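Local coordinates for 2-oxoglutarate carboxylase small subunit (Hydrogenobacter thermophilus, PDB 7KCT), which is the small (beta) subunit of a carboxylase, with the three-domain architecture of biotin carboxylases, and binds ADP and magnesium in an ATP-grasp domain, at residues A[261-266]-A[290-295]; A[265-270]-A[280-285]. All coordinates share one frame; numbering follows the deposited sequence.

Contact 1: residues A[261-266]-A[290-295]; sequences EYYGSL and GNLYFI. With ADP (adenosine-5'-diphosphate), chain C.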
loop_
_atom_site.group_PDB
_atom_site.type_symbol
_atom_site.label_atom_id
_atom_site.label_comp_id
_atom_site.label_asym_id
_atom_site.label_seq_id
_atom_site.Cartn_x
_atom_site.Cartn_y
_atom_site.Cartn_z
ATOM N N GLU A 261 -7.836 -12.868 24.115
ATOM C CA GLU A 261 -7.826 -14.323 24.005
ATOM C C GLU A 261 -9.021 -14.978 24.697
ATOM O O GLU A 261 -9.509 -16.003 24.222
ATOM C CB GLU A 261 -6.520 -14.850 24.549
ATOM C CG GLU A 261 -5.320 -14.343 23.755
ATOM C CD GLU A 261 -5.315 -14.829 22.289
ATOM O OE1 GLU A 261 -4.739 -14.126 21.426
ATOM O OE2 GLU A 261 -5.884 -15.915 21.998
ATOM N N TYR A 262 -9.535 -14.397 25.783
ATOM C CA TYR A 262 -10.722 -14.952 26.428
ATOM C C TYR A 262 -11.926 -14.871 25.508
ATOM O O TYR A 262 -12.581 -15.875 25.223
ATOM C CB TYR A 262 -11.010 -14.217 27.749
ATOM C CG TYR A 262 -12.371 -14.545 28.313
ATOM C CD1 TYR A 262 -12.597 -15.715 29.029
ATOM C CD2 TYR A 262 -13.440 -13.705 28.107
ATOM C CE1 TYR A 262 -13.877 -16.029 29.530
ATOM C CE2 TYR A 262 -14.693 -14.010 28.582
ATOM C CZ TYR A 262 -14.902 -15.166 29.312
ATOM O OH TYR A 262 -16.167 -15.439 29.789
ATOM N N TYR A 263 -12.257 -13.657 25.048
ATOM C CA TYR A 263 -13.409 -13.524 24.181
ATOM C C TYR A 263 -13.168 -14.214 22.850
ATOM O O TYR A 263 -14.103 -14.768 22.268
ATOM C CB TYR A 263 -13.747 -12.059 23.948
ATOM C CG TYR A 263 -14.468 -11.424 25.100
ATOM C CD1 TYR A 263 -15.767 -11.810 25.413
ATOM C CD2 TYR A 263 -13.874 -10.410 25.848
ATOM C CE1 TYR A 263 -16.454 -11.226 26.458
ATOM C CE2 TYR A 263 -14.554 -9.817 26.897
ATOM C CZ TYR A 263 -15.846 -10.221 27.185
ATOM O OH TYR A 263 -16.532 -9.632 28.207
ATOM N N GLY A 264 -11.917 -14.235 22.385
ATOM C CA GLY A 264 -11.604 -14.928 21.150
ATOM C C GLY A 264 -11.772 -16.435 21.249
ATOM O O GLY A 264 -12.223 -17.078 20.288
ATOM N N SER A 265 -11.466 -17.011 22.419
ATOM C CA SER A 265 -11.654 -18.448 22.622
ATOM C C SER A 265 -13.121 -18.814 22.580
ATOM O O SER A 265 -13.491 -19.849 22.016
ATOM C CB SER A 265 -11.007 -18.898 23.934
ATOM O OG SER A 265 -9.597 -19.020 23.762
ATOM N N LEU A 266 -13.975 -17.949 23.155
ATOM C CA LEU A 266 -15.419 -18.168 23.190
ATOM C C LEU A 266 -16.024 -18.167 21.790
ATOM O O LEU A 266 -16.977 -18.916 21.505
ATOM C CB LEU A 266 -16.091 -17.077 24.013
ATOM C CG LEU A 266 -15.791 -17.244 25.505
ATOM C CD1 LEU A 266 -16.854 -16.468 26.299
ATOM C CD2 LEU A 266 -15.621 -18.661 26.070
ATOM N N GLY A 290 -16.715 -2.266 30.302
ATOM C CA GLY A 290 -15.797 -3.077 29.509
ATOM C C GLY A 290 -16.243 -4.486 29.153
ATOM O O GLY A 290 -15.416 -5.270 28.665
ATOM N N ASN A 291 -17.513 -4.825 29.345
ATOM C CA ASN A 291 -18.027 -6.170 29.113
ATOM C C ASN A 291 -18.698 -6.283 27.751
ATOM O O ASN A 291 -19.457 -5.396 27.354
ATOM C CB ASN A 291 -19.044 -6.550 30.197
ATOM C CG ASN A 291 -18.450 -6.545 31.611
ATOM O OD1 ASN A 291 -17.485 -7.246 31.882
ATOM N ND2 ASN A 291 -18.980 -5.703 32.478
ATOM N N LEU A 292 -18.461 -7.404 27.069
ATOM C CA LEU A 292 -19.000 -7.651 25.733
ATOM C C LEU A 292 -20.245 -8.536 25.748
ATOM O O LEU A 292 -20.310 -9.526 26.480
ATOM C CB LEU A 292 -17.915 -8.298 24.865
ATOM C CG LEU A 292 -16.958 -7.359 24.119
ATOM C CD1 LEU A 292 -16.556 -6.211 24.984
ATOM C CD2 LEU A 292 -15.724 -8.133 23.623
ATOM N N TYR A 293 -21.217 -8.170 24.914
ATOM C CA TYR A 293 -22.435 -8.928 24.674
ATOM C C TYR A 293 -22.655 -9.114 23.173
ATOM O O TYR A 293 -22.655 -8.140 22.398
ATOM C CB TYR A 293 -23.637 -8.214 25.266
ATOM C CG TYR A 293 -23.440 -7.836 26.715
ATOM C CD1 TYR A 293 -22.764 -6.659 27.060
ATOM C CD2 TYR A 293 -23.919 -8.644 27.745
ATOM C CE1 TYR A 293 -22.578 -6.287 28.408
ATOM C CE2 TYR A 293 -23.762 -8.270 29.097
ATOM C CZ TYR A 293 -23.078 -7.105 29.420
ATOM O OH TYR A 293 -22.905 -6.763 30.749
ATOM N N PHE A 294 -22.918 -10.356 22.786
ATOM C CA PHE A 294 -23.051 -10.698 21.388
ATOM C C PHE A 294 -24.333 -10.120 20.863
ATOM O O PHE A 294 -25.356 -10.106 21.559
ATOM C CB PHE A 294 -23.040 -12.210 21.216
ATOM C CG PHE A 294 -23.498 -12.691 19.853
ATOM C CD1 PHE A 294 -24.834 -12.856 19.570
ATOM C CD2 PHE A 294 -22.563 -12.983 18.862
ATOM C CE1 PHE A 294 -25.247 -13.335 18.314
ATOM C CE2 PHE A 294 -22.951 -13.476 17.606
ATOM C CZ PHE A 294 -24.290 -13.635 17.321
ATOM N N ILE A 295 -24.274 -9.595 19.649
ATOM C CA ILE A 295 -25.496 -9.121 19.028
ATOM C C ILE A 295 -25.814 -9.747 17.670
ATOM O O ILE A 295 -26.991 -9.787 17.275
ATOM C CB ILE A 295 -25.483 -7.581 18.882
ATOM C CG1 ILE A 295 -24.230 -7.114 18.116
ATOM C CG2 ILE A 295 -25.610 -6.912 20.304
ATOM C CD1 ILE A 295 -24.319 -5.635 17.557
HETATM P PB ADP C . -27.051 -4.603 11.357
HETATM O O1B ADP C . -27.871 -3.651 10.559
HETATM O O2B ADP C . -25.567 -4.518 11.609
HETATM O O3B ADP C . -27.519 -6.044 11.291
HETATM P PA ADP C . -26.646 -4.817 14.131
HETATM O O1A ADP C . -25.204 -5.178 14.085
HETATM O O2A ADP C . -27.498 -5.491 15.194
HETATM O O3A ADP C . -27.655 -4.293 13.054
HETATM O "O5'" ADP C . -26.399 -3.259 15.148
HETATM C "C5'" ADP C . -26.370 -2.024 14.345
HETATM C "C4'" ADP C . -25.619 -1.076 15.192
HETATM O "O4'" ADP C . -26.616 -0.604 16.129
HETATM C "C3'" ADP C . -24.535 -1.723 15.969
HETATM O "O3'" ADP C . -23.271 -1.536 15.321
HETATM C "C2'" ADP C . -24.551 -0.797 17.183
HETATM O "O2'" ADP C . -24.004 0.540 16.869
HETATM C "C1'" ADP C . -26.011 -0.533 17.417
HETATM N N9 ADP C . -26.605 -1.531 18.340
HETATM C C8 ADP C . -27.064 -2.828 18.079
HETATM N N7 ADP C . -27.568 -3.407 19.200
HETATM C C5 ADP C . -27.390 -2.459 20.209
HETATM C C6 ADP C . -27.704 -2.461 21.592
HETATM N N6 ADP C . -28.277 -3.558 22.155
HETATM N N1 ADP C . -27.397 -1.403 22.384
HETATM C C2 ADP C . -26.839 -0.355 21.730
HETATM N N3 ADP C . -26.500 -0.204 20.438
HETATM C C4 ADP C . -26.798 -1.295 19.689
#
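Tyr263 of helix 257-273 reaches Leu292, the first residue of strand 292-298, and joins it through both a polar and an apolar part of one side chain. The polar part is the phenol oxygen: Leu292 N donates to Tyr263 OH over 3.2 Å, and at 174° the bond is nearly straight. A side chain thus takes up a backbone N-H where the strand begins.

The apolar part is the ring. Leu292 CD2 lies over the centre of one face in a CH-pi contact, 3.7 Å from the Tyr263 centroid and 13° off the normal, while Leu292 CB sits 3.6 Å from Tyr263 CE1, toward the hydroxyl end of the ring. On the opposite ring face lies CD2 of Tyr262, so the ring is sandwiched between its own helix neighbour and the strand. With its CG opposite the carbonyl carbon (chi1 -78°), Tyr263 extends from the helix toward the sheet.

Before the strand, Asn291 N is hydrogen-bonded to Asp287 OD1; farther along it, Ile295 turns to the bound ADP, its CD1 3.6 Å from ADP O1A. The helix packs on the four-stranded antiparallel sheet of the ATP-grasp domain, where Leu292 also touches Phe284 of strand 278-286 and, with Tyr263, Phe219 of strand 215-223.

Contact 2: residues A[265-270]-A[280-285]; sequences SLVVKA and GTMEFI. With MG (magnesium ion), chain E; ADP (adenosine-5'-diphosphate), chain C.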
loop_
_atom_site.group_PDB
_atom_site.type_symbol
_atom_site.label_atom_id
_atom_site.label_comp_id
_atom_site.label_asym_id
_atom_site.label_seq_id
_atom_site.Cartn_x
_atom_site.Cartn_y
_atom_site.Cartn_z
ATOM N N SER A 265 -11.466 -17.011 22.419
ATOM C CA SER A 265 -11.654 -18.448 22.622
ATOM C C SER A 265 -13.121 -18.814 22.580
ATOM O O SER A 265 -13.491 -19.849 22.016
ATOM C CB SER A 265 -11.007 -18.898 23.934
ATOM O OG SER A 265 -9.597 -19.020 23.762
ATOM N N LEU A 266 -13.975 -17.949 23.155
ATOM C CA LEU A 266 -15.419 -18.168 23.190
ATOM C C LEU A 266 -16.024 -18.167 21.790
ATOM O O LEU A 266 -16.977 -18.916 21.505
ATOM C CB LEU A 266 -16.091 -17.077 24.013
ATOM C CG LEU A 266 -15.791 -17.244 25.505
ATOM C CD1 LEU A 266 -16.854 -16.468 26.299
ATOM C CD2 LEU A 266 -15.621 -18.661 26.070
ATOM N N VAL A 267 -15.566 -17.252 20.929
ATOM C CA VAL A 267 -16.130 -17.214 19.587
ATOM C C VAL A 267 -15.670 -18.427 18.789
ATOM O O VAL A 267 -16.451 -19.009 18.037
ATOM C CB VAL A 267 -15.782 -15.908 18.842
ATOM C CG1 VAL A 267 -16.377 -14.731 19.548
ATOM C CG2 VAL A 267 -14.320 -15.754 18.691
ATOM N N VAL A 268 -14.417 -18.839 18.956
ATOM C CA VAL A 268 -13.957 -20.052 18.281
ATOM C C VAL A 268 -14.835 -21.233 18.690
ATOM O O VAL A 268 -15.458 -21.897 17.844
ATOM C CB VAL A 268 -12.472 -20.309 18.590
ATOM C CG1 VAL A 268 -12.035 -21.738 18.153
ATOM C CG2 VAL A 268 -11.613 -19.329 17.879
ATOM N N LYS A 269 -14.974 -21.442 20.008
ATOM C CA LYS A 269 -15.802 -22.540 20.523
ATOM C C LYS A 269 -17.190 -22.524 19.923
ATOM O O LYS A 269 -17.727 -23.560 19.538
ATOM C CB LYS A 269 -15.903 -22.455 22.055
ATOM C CG LYS A 269 -16.705 -23.601 22.724
ATOM C CD LYS A 269 -16.836 -23.430 24.248
ATOM C CE LYS A 269 -17.874 -24.395 24.818
ATOM N NZ LYS A 269 -17.619 -25.800 24.360
ATOM N N ALA A 270 -17.803 -21.358 19.839
ATOM C CA ALA A 270 -19.144 -21.317 19.285
ATOM C C ALA A 270 -19.127 -21.576 17.782
ATOM O O ALA A 270 -20.062 -22.172 17.243
ATOM C CB ALA A 270 -19.788 -19.990 19.643
ATOM N N GLY A 280 -15.965 -15.384 8.749
ATOM C CA GLY A 280 -17.192 -14.889 9.345
ATOM C C GLY A 280 -16.815 -13.975 10.484
ATOM O O GLY A 280 -15.669 -13.950 10.921
ATOM N N THR A 281 -17.779 -13.189 10.934
ATOM C CA THR A 281 -17.539 -12.216 11.984
ATOM C C THR A 281 -18.635 -12.305 13.030
ATOM O O THR A 281 -19.808 -12.370 12.672
ATOM C CB THR A 281 -17.499 -10.778 11.403
ATOM O OG1 THR A 281 -16.306 -10.635 10.621
ATOM C CG2 THR A 281 -17.554 -9.748 12.540
ATOM N N MET A 282 -18.263 -12.232 14.313
ATOM C CA MET A 282 -19.212 -12.130 15.427
ATOM C C MET A 282 -19.167 -10.725 16.011
ATOM O O MET A 282 -18.096 -10.254 16.383
ATOM C CB MET A 282 -18.892 -13.176 16.473
ATOM C CG MET A 282 -19.043 -14.551 15.867
ATOM S SD MET A 282 -19.214 -15.512 17.304
ATOM C CE MET A 282 -18.460 -17.056 16.817
ATOM N N GLU A 283 -20.312 -10.031 16.017
ATOM C CA GLU A 283 -20.326 -8.645 16.445
ATOM C C GLU A 283 -20.863 -8.594 17.875
ATOM O O GLU A 283 -21.841 -9.291 18.196
ATOM C CB GLU A 283 -21.183 -7.803 15.503
ATOM C CG GLU A 283 -20.722 -7.901 14.018
ATOM C CD GLU A 283 -21.362 -6.863 13.082
ATOM O OE1 GLU A 283 -20.643 -6.352 12.200
ATOM O OE2 GLU A 283 -22.588 -6.589 13.165
ATOM N N PHE A 284 -20.183 -7.796 18.720
ATOM C CA PHE A 284 -20.478 -7.542 20.133
ATOM C C PHE A 284 -20.704 -6.048 20.365
ATOM O O PHE A 284 -20.133 -5.212 19.667
ATOM C CB PHE A 284 -19.311 -7.946 21.010
ATOM C CG PHE A 284 -19.014 -9.379 20.984
ATOM C CD1 PHE A 284 -18.309 -9.930 19.926
ATOM C CD2 PHE A 284 -19.444 -10.201 22.019
ATOM C CE1 PHE A 284 -18.028 -11.251 19.927
ATOM C CE2 PHE A 284 -19.174 -11.535 22.022
ATOM C CZ PHE A 284 -18.473 -12.066 20.975
ATOM N N ILE A 285 -21.532 -5.718 21.349
ATOM C CA ILE A 285 -21.625 -4.390 21.957
ATOM C C ILE A 285 -20.864 -4.446 23.279
ATOM O O ILE A 285 -21.019 -5.398 24.052
ATOM C CB ILE A 285 -23.089 -3.997 22.195
ATOM C CG1 ILE A 285 -23.852 -3.736 20.903
ATOM C CG2 ILE A 285 -23.180 -2.753 23.084
ATOM C CD1 ILE A 285 -23.299 -2.586 20.112
HETATM MG MG MG E . -24.150 -5.506 12.100
HETATM P PB ADP C . -27.051 -4.603 11.357
HETATM O O1B ADP C . -27.871 -3.651 10.559
HETATM O O2B ADP C . -25.567 -4.518 11.609
HETATM O O3B ADP C . -27.519 -6.044 11.291
HETATM P PA ADP C . -26.646 -4.817 14.131
HETATM O O1A ADP C . -25.204 -5.178 14.085
HETATM O O2A ADP C . -27.498 -5.491 15.194
HETATM O O3A ADP C . -27.655 -4.293 13.054
HETATM O "O5'" ADP C . -26.399 -3.259 15.148
HETATM C "C5'" ADP C . -26.370 -2.024 14.345
HETATM C "C4'" ADP C . -25.619 -1.076 15.192
HETATM O "O4'" ADP C . -26.616 -0.604 16.129
HETATM C "C3'" ADP C . -24.535 -1.723 15.969
HETATM O "O3'" ADP C . -23.271 -1.536 15.321
HETATM C "C2'" ADP C . -24.551 -0.797 17.183
HETATM O "O2'" ADP C . -24.004 0.540 16.869
HETATM C "C1'" ADP C . -26.011 -0.533 17.417
HETATM N N9 ADP C . -26.605 -1.531 18.340
HETATM C C8 ADP C . -27.064 -2.828 18.079
HETATM N N7 ADP C . -27.568 -3.407 19.200
HETATM C C5 ADP C . -27.390 -2.459 20.209
HETATM C C6 ADP C . -27.704 -2.461 21.592
HETATM N N6 ADP C . -28.277 -3.558 22.155
HETATM N N1 ADP C . -27.397 -1.403 22.384
HETATM C C2 ADP C . -26.839 -0.355 21.730
HETATM N N3 ADP C . -26.500 -0.204 20.438
HETATM C C4 ADP C . -26.798 -1.295 19.689
HETATM O O HOH W 1 -22.937 -5.893 10.092
HETATM O O HOH W 2 -23.160 -3.852 12.120
#
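Val267 and Met282 form the close part of this helix-on-sheet contact, where the axes of the short segments 265-270 and 280-285 approach to 10.2 Å at an angle of 128°. The thioether end of Met282 slides past the valine in the opposite direction: its CE methyl stands 3.5 Å from Val267 CB and also meets the backbone oxygen of Val267, while SD lies beside CG1. A bend at chi3 (-148°) carries that methyl to the helix. Val267 CG1 meets Phe284 CZ at 3.7 Å, lying in the plane of the ring at its edge rather than over a face.

Toward Ala270 the packing is looser, its CB 4.3 Å from Met282 CE, and Met131 of helix 124-133 touches both residues. On the helix's outer side, Ser265 and Lys269 are exposed to solvent.

Across the strand from this apolar layer, Glu283 OE2 binds magnesium at 2.2 Å, and its OE1 accepts a hydrogen bond from a water on the same metal. Lys245 forms a salt bridge to OE1, and Glu296 joins the metal site. ADP supplies O2B and O1A, while Ile285 CD1 packs 3.7 Å from ADP C2'. Alternation along one strand therefore separates two chemistries: Met282 and Phe284 seat the sheet on the helix, and Glu283 and Ile285 face metal and nucleotide.

Both contacts are buried and set helix 257-273 against the same antiparallel sheet, contact 1 on strand 292-298, one of the two outermost within the chain, and contact 2 on the adjacent strand 278-286. Ser265 and Leu266 belong to both helix segments, and the centres lie about 7 Å apart. Backbone pairing ties the strands together, with Ile295 N 2.8 Å from Glu283 O in a probable hydrogen bond. Their chemistry differs with position: at the start of strand 292-298, contact 1 adds a polar bond to its apolar packing, whereas the helix-facing side of contact 2, deeper in the sheet, is apolar. Both strands also reach the bound ADP, but of the two contacts' residues Glu283 alone binds magnesium.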